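Local coordinates for UPF0311 protein CA_C3321 (Clostridium acetobutylicum ATCC 824, PDB 3G7G) that is of unknown function but folds as a closed eight-stranded antiparallel beta barrel of the DUF3237 family and assembles from four copies, at residues 137-142 with 153-157. Numbering follows the deposited sequence.
Sequences HIFVCC and KFYKI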
loop_
_atom_site.group_PDB
_atom_site.type_symbol
_atom_site.label_atom_id
_atom_site.label_comp_id
_atom_site.label_asym_id
_atom_site.label_seq_id
_atom_site.Cartn_x
_atom_site.Cartn_y
_atom_site.Cartn_z
ATOM N N HIS A 137 -7.279 -15.801 -4.469
ATOM C CA HIS A 137 -7.034 -15.748 -5.896
ATOM C C HIS A 137 -6.690 -14.319 -6.316
ATOM O O HIS A 137 -7.014 -13.328 -5.600
ATOM C CB HIS A 137 -8.258 -16.174 -6.663
ATOM C CG HIS A 137 -8.606 -17.606 -6.492
ATOM N ND1 HIS A 137 -8.325 -18.558 -7.449
ATOM C CD2 HIS A 137 -9.203 -18.257 -5.468
ATOM C CE1 HIS A 137 -8.759 -19.732 -7.026
ATOM N NE2 HIS A 137 -9.287 -19.578 -5.824
ATOM N N ILE A 138 -6.026 -14.230 -7.470
ATOM C CA ILE A 138 -5.832 -12.956 -8.178
ATOM C C ILE A 138 -6.996 -12.722 -9.146
ATOM O O ILE A 138 -7.523 -13.656 -9.797
ATOM C CB ILE A 138 -4.441 -12.855 -8.884
ATOM C CG1 ILE A 138 -3.304 -12.927 -7.858
ATOM C CG2 ILE A 138 -4.309 -11.558 -9.722
ATOM C CD1 ILE A 138 -3.285 -11.884 -6.862
ATOM N N PHE A 139 -7.390 -11.464 -9.223
ATOM C CA PHE A 139 -8.517 -11.016 -10.027
ATOM C C PHE A 139 -8.156 -9.785 -10.850
ATOM O O PHE A 139 -7.303 -8.973 -10.473
ATOM C CB PHE A 139 -9.676 -10.575 -9.124
ATOM C CG PHE A 139 -10.318 -11.681 -8.356
ATOM C CD1 PHE A 139 -11.511 -12.233 -8.780
ATOM C CD2 PHE A 139 -9.746 -12.139 -7.195
ATOM C CE1 PHE A 139 -12.112 -13.222 -8.064
ATOM C CE2 PHE A 139 -10.337 -13.136 -6.465
ATOM C CZ PHE A 139 -11.516 -13.693 -6.913
ATOM N N VAL A 140 -8.845 -9.659 -11.971
ATOM C CA VAL A 140 -8.750 -8.510 -12.839
ATOM C C VAL A 140 -10.164 -8.028 -13.099
ATOM O O VAL A 140 -11.088 -8.837 -13.278
ATOM C CB VAL A 140 -8.107 -8.862 -14.195
ATOM C CG1 VAL A 140 -8.214 -7.687 -15.126
ATOM C CG2 VAL A 140 -6.660 -9.249 -14.036
ATOM N N CYS A 141 -10.316 -6.711 -13.131
ATOM C CA CYS A 141 -11.595 -6.083 -13.411
ATOM C C CYS A 141 -11.531 -5.223 -14.699
ATOM O O CYS A 141 -10.632 -4.410 -14.881
ATOM C CB CYS A 141 -11.982 -5.269 -12.180
ATOM S SG CYS A 141 -13.425 -4.253 -12.296
ATOM N N CYS A 142 -12.460 -5.477 -15.619
ATOM C CA CYS A 142 -12.625 -4.682 -16.837
ATOM C C CYS A 142 -13.809 -3.767 -16.656
ATOM O O CYS A 142 -14.905 -4.240 -16.387
ATOM C CB CYS A 142 -12.879 -5.592 -18.042
ATOM S SG CYS A 142 -11.438 -6.608 -18.438
ATOM N N LYS A 153 -16.794 -5.730 -14.756
ATOM C CA LYS A 153 -16.806 -7.180 -14.911
ATOM C C LYS A 153 -15.571 -7.758 -14.231
ATOM O O LYS A 153 -14.453 -7.339 -14.526
ATOM C CB LYS A 153 -16.812 -7.572 -16.387
ATOM C CG LYS A 153 -18.191 -7.565 -16.990
ATOM C CD LYS A 153 -18.193 -7.335 -18.524
ATOM C CE LYS A 153 -19.502 -7.877 -19.137
ATOM N NZ LYS A 153 -19.924 -7.240 -20.430
ATOM N N PHE A 154 -15.780 -8.713 -13.329
ATOM C CA PHE A 154 -14.728 -9.206 -12.464
ATOM C C PHE A 154 -14.294 -10.576 -12.964
ATOM O O PHE A 154 -15.133 -11.423 -13.270
ATOM C CB PHE A 154 -15.213 -9.305 -11.027
ATOM C CG PHE A 154 -15.284 -7.995 -10.313
ATOM C CD1 PHE A 154 -14.276 -7.613 -9.443
ATOM C CD2 PHE A 154 -16.368 -7.157 -10.482
ATOM C CE1 PHE A 154 -14.345 -6.377 -8.768
ATOM C CE2 PHE A 154 -16.453 -5.964 -9.818
ATOM C CZ PHE A 154 -15.436 -5.566 -8.956
ATOM N N TYR A 155 -12.976 -10.783 -13.056
ATOM C CA TYR A 155 -12.422 -12.039 -13.565
ATOM C C TYR A 155 -11.457 -12.657 -12.576
ATOM O O TYR A 155 -10.545 -12.007 -12.082
ATOM C CB TYR A 155 -11.710 -11.805 -14.878
ATOM C CG TYR A 155 -12.611 -11.349 -15.997
ATOM C CD1 TYR A 155 -13.246 -12.264 -16.814
ATOM C CD2 TYR A 155 -12.811 -10.012 -16.233
ATOM C CE1 TYR A 155 -14.067 -11.841 -17.857
ATOM C CE2 TYR A 155 -13.611 -9.581 -17.244
ATOM C CZ TYR A 155 -14.228 -10.488 -18.062
ATOM O OH TYR A 155 -15.030 -10.022 -19.070
ATOM N N LYS A 156 -11.675 -13.923 -12.268
ATOM C CA LYS A 156 -10.763 -14.659 -11.432
ATOM C C LYS A 156 -9.688 -15.240 -12.324
ATOM O O LYS A 156 -9.994 -15.875 -13.319
ATOM C CB LYS A 156 -11.531 -15.764 -10.720
ATOM C CG LYS A 156 -10.761 -16.514 -9.688
ATOM C CD LYS A 156 -11.288 -17.959 -9.613
ATOM C CE LYS A 156 -10.686 -18.781 -10.780
ATOM N NZ LYS A 156 -11.278 -20.141 -10.932
ATOM N N ILE A 157 -8.426 -15.015 -11.982
ATOM C CA ILE A 157 -7.312 -15.604 -12.726
ATOM C C ILE A 157 -7.104 -16.999 -12.160
ATOM O O ILE A 157 -6.913 -17.184 -10.946
ATOM C CB ILE A 157 -6.015 -14.752 -12.615
ATOM C CG1 ILE A 157 -6.245 -13.336 -13.176
ATOM C CG2 ILE A 157 -4.792 -15.449 -13.240
ATOM C CD1 ILE A 157 -6.647 -13.265 -14.610
#
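Val140 and Tyr155 form a hydrogen-bonded pair in the last beta hairpin of the barrel, where strand 139-144 runs antiparallel to strand 150-157. Val140 N donates a hydrogen bond to Tyr155 O at 2.9 Å, and Tyr155 N donates one to Val140 O at 2.7 Å. Cys142 and Lys153 form a second pair of mutual backbone hydrogen bonds, while Ile157 N donates a further one to Ile138 O. In between, the non-hydrogen-bonded pairs draw the backbones close enough for CA-H...O contacts, as from Cys141 CA to Lys153 O at 3.3 Å.

Side chains alternate between two faces. On one, Cys141 SG, anti to its own backbone N (chi1 174°), sits over the centre of the Phe154 ring, 4.2 Å from the centroid; a small polarisable sulfur suits a place against an aromatic face. Phe139 lays CE1 3.7 Å from Lys156 CB, its apolar ring matched to the aliphatic part of the lysine. With CG anti to the backbone N (chi1 -173°), Lys156 reaches past Phe139 to the end of the strand pair, where its CD covers one face of the His137 ring in a CH-pi contact. Phe154 also stacks on Phe15 and Phe139 meets Phe124 edge-to-face, joining the hairpin to both neighbouring strands.

The other face carries Val140, Cys142 and Tyr155. Cys142 SG approaches the Tyr155 ring obliquely, 3.9 Å from CE2. Val140 CG2 meets Ile157 CD1 at 4.1 Å, both residues beta-branched and so suited to extended strands. Here a second subunit packs, its Val140 on Val140 and its Met9 on Tyr155 and Ile157. The arrangement is an antiparallel beta hairpin supplying the last two strands of a closed eight-stranded barrel.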